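Local coordinates for protein Fe(2+) transporter FeoB (Legionella pneumophila, PDB 3IBY) that probably drives uptake of ferrous iron across the bacterial inner membrane with GTP, this chain being its cytosolic part with the GTP-binding domain, at residues F107-V113 with C164-P170. Sequence-based numbering, arbitrary orientation.
Sequences FELGKPV and CSQKIKP
Ile168 carries the tight half of this contact, pointing its side chain between Phe107 and Val113. Its two branches do different work. CG2 sits over the middle of the Phe107 ring, 4.0 Å from the centroid and only 7° off the ring normal, a clean CH-pi contact. The other branch turns toward the start of strand 113-118, where Ile168 CD1 lies 3.8 Å from Val113 CB. With CG1 beside the backbone N (chi1 -37°) and CG2 anti to it, the isoleucine reaches both residues at once. Phe107 and Ile168 are both buried, and Cys141 packs against the two of them.

A second apolar patch forms toward Cys164, whose SG comes within 3.5 Å of Pro112 CB. Cys86, in strand 86-92, backs both of those residues.

The solvent-facing side is the line of Lys167 and its exposed neighbours. Lys167 lays its aliphatic chain close alongside Gly110: Lys167 CB is 3.2 Å from Gly110 O, and a bend at chi3 (-82°) brings Lys167 CE to 3.5 Å from Gly110 CA. Gly110, with no side chain, lets the lysine lie directly along its backbone. At the far end the packing is loose: Glu108 CG is 4.5 Å from Pro170 CB, while the carboxylate of Glu108 turns off to salt bridges with Arg206 and Arg242.

No hydrogen bond joins the two segments. The connection following helix 154-162 therefore appears to rest on the loop between helix 96-106 and strand 113-118 of the P-loop G domain through van der Waals packing, including carbons set against backbone carbonyls, such as Ile168 CD1 at 3.3 Å from Val113 O. The charged groups look beyond it: Lys111 NZ, like the Glu108 carboxylate, is satisfied outside, hydrogen-bonding to Tyr84 O with a cation-pi contact to Tyr84.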
loop_
_atom_site.group_PDB
_atom_site.type_symbol
_atom_site.label_atom_id
_atom_site.label_comp_id
_atom_site.label_asym_id
_atom_site.label_seq_id
_atom_site.Cartn_x
_atom_site.Cartn_y
_atom_site.Cartn_z
ATOM N N PHE A 107 -1.571 2.837 4.033
ATOM C CA PHE A 107 -1.530 3.791 5.162
ATOM C C PHE A 107 -2.550 3.515 6.242
ATOM O O PHE A 107 -2.421 4.038 7.325
ATOM C CB PHE A 107 -1.874 5.212 4.695
ATOM C CG PHE A 107 -0.800 5.890 3.912
ATOM C CD1 PHE A 107 0.355 5.216 3.500
ATOM C CD2 PHE A 107 -0.955 7.222 3.551
ATOM C CE1 PHE A 107 1.317 5.857 2.812
ATOM C CE2 PHE A 107 0.023 7.858 2.806
ATOM C CZ PHE A 107 1.150 7.161 2.449
ATOM N N GLU A 108 -3.604 2.769 5.931
ATOM C CA GLU A 108 -4.619 2.418 6.921
ATOM C C GLU A 108 -4.205 1.185 7.737
ATOM O O GLU A 108 -4.950 0.770 8.598
ATOM C CB GLU A 108 -5.978 2.172 6.227
ATOM C CG GLU A 108 -6.380 3.223 5.157
ATOM C CD GLU A 108 -7.805 3.073 4.618
ATOM O OE1 GLU A 108 -8.350 1.961 4.581
ATOM O OE2 GLU A 108 -8.417 4.091 4.208
ATOM N N LEU A 109 -3.056 0.573 7.448
ATOM C CA LEU A 109 -2.530 -0.518 8.303
ATOM C C LEU A 109 -1.861 -0.017 9.612
ATOM O O LEU A 109 -1.728 -0.737 10.581
ATOM C CB LEU A 109 -1.510 -1.370 7.534
ATOM C CG LEU A 109 -2.075 -2.185 6.376
ATOM C CD1 LEU A 109 -0.992 -2.502 5.336
ATOM C CD2 LEU A 109 -2.754 -3.460 6.866
ATOM N N GLY A 110 -1.399 1.213 9.632
ATOM C CA GLY A 110 -0.657 1.685 10.785
ATOM C C GLY A 110 0.726 1.081 10.895
ATOM O O GLY A 110 1.330 1.088 11.952
ATOM N N LYS A 111 1.238 0.586 9.795
ATOM C CA LYS A 111 2.567 0.060 9.754
ATOM C C LYS A 111 3.333 1.105 8.946
ATOM O O LYS A 111 2.729 1.742 8.071
ATOM C CB LYS A 111 2.546 -1.306 9.021
ATOM C CG LYS A 111 3.312 -2.437 9.729
ATOM C CD LYS A 111 2.391 -3.445 10.382
ATOM C CE LYS A 111 3.172 -4.448 11.215
ATOM N NZ LYS A 111 4.471 -3.885 11.691
ATOM N N PRO A 112 4.642 1.275 9.194
ATOM C CA PRO A 112 5.529 2.201 8.442
ATOM C C PRO A 112 5.569 1.980 6.932
ATOM O O PRO A 112 5.705 0.845 6.491
ATOM C CB PRO A 112 6.934 1.898 8.987
ATOM C CG PRO A 112 6.713 1.322 10.359
ATOM C CD PRO A 112 5.358 0.593 10.285
ATOM N N VAL A 113 5.470 3.052 6.150
ATOM C CA VAL A 113 5.569 2.967 4.712
ATOM C C VAL A 113 6.539 4.018 4.248
ATOM O O VAL A 113 6.589 5.098 4.802
ATOM C CB VAL A 113 4.215 3.193 3.967
ATOM C CG1 VAL A 113 4.359 2.978 2.470
ATOM C CG2 VAL A 113 3.148 2.278 4.512
ATOM N N CYS A 164 12.622 4.122 8.819
ATOM C CA CYS A 164 11.224 3.882 8.512
ATOM C C CYS A 164 10.626 3.118 9.660
ATOM O O CYS A 164 10.336 1.921 9.542
ATOM C CB CYS A 164 11.087 3.080 7.225
ATOM S SG CYS A 164 9.369 2.903 6.669
ATOM N N SER A 165 10.472 3.818 10.784
ATOM C CA SER A 165 9.857 3.254 12.000
ATOM C C SER A 165 8.596 3.998 12.516
ATOM O O SER A 165 7.922 3.507 13.422
ATOM C CB SER A 165 10.898 3.153 13.122
ATOM O OG SER A 165 11.186 4.422 13.697
ATOM N N GLN A 166 8.269 5.162 11.958
ATOM C CA GLN A 166 7.042 5.872 12.346
ATOM C C GLN A 166 5.880 5.409 11.494
ATOM O O GLN A 166 6.024 5.271 10.286
ATOM C CB GLN A 166 7.212 7.376 12.167
ATOM C CG GLN A 166 7.533 8.149 13.437
ATOM C CD GLN A 166 7.372 9.638 13.217
ATOM O OE1 GLN A 166 7.706 10.152 12.145
ATOM N NE2 GLN A 166 6.836 10.332 14.212
ATOM N N LYS A 167 4.736 5.160 12.110
ATOM C CA LYS A 167 3.541 4.764 11.368
ATOM C C LYS A 167 2.860 5.990 10.749
ATOM O O LYS A 167 3.101 7.134 11.146
ATOM C CB LYS A 167 2.559 3.976 12.261
ATOM C CG LYS A 167 1.816 4.815 13.273
ATOM C CD LYS A 167 1.125 3.967 14.314
ATOM C CE LYS A 167 -0.200 3.451 13.822
ATOM N NZ LYS A 167 -1.047 3.120 14.991
ATOM N N ILE A 168 1.991 5.746 9.786
ATOM C CA ILE A 168 1.438 6.824 9.009
ATOM C C ILE A 168 -0.029 7.014 9.298
ATOM O O ILE A 168 -0.712 6.102 9.754
ATOM C CB ILE A 168 1.681 6.591 7.513
ATOM C CG1 ILE A 168 3.070 5.955 7.332
ATOM C CG2 ILE A 168 1.554 7.928 6.714
ATOM C CD1 ILE A 168 3.775 6.358 6.097
ATOM N N LYS A 169 -0.492 8.238 9.080
ATOM C CA LYS A 169 -1.895 8.573 9.295
ATOM C C LYS A 169 -2.636 8.170 8.067
ATOM O O LYS A 169 -2.132 8.394 6.951
ATOM C CB LYS A 169 -2.092 10.082 9.478
ATOM C CG LYS A 169 -2.345 10.533 10.914
ATOM C CD LYS A 169 -3.367 11.723 11.029
ATOM C CE LYS A 169 -4.809 11.334 10.597
ATOM N NZ LYS A 169 -5.341 10.047 11.182
ATOM N N PRO A 170 -3.832 7.597 8.238
ATOM C CA PRO A 170 -4.684 7.482 7.057
ATOM C C PRO A 170 -4.892 8.862 6.451
ATOM O O PRO A 170 -4.852 9.880 7.178
ATOM C CB PRO A 170 -6.007 6.930 7.596
ATOM C CG PRO A 170 -5.687 6.304 8.896
ATOM C CD PRO A 170 -4.407 6.948 9.421
#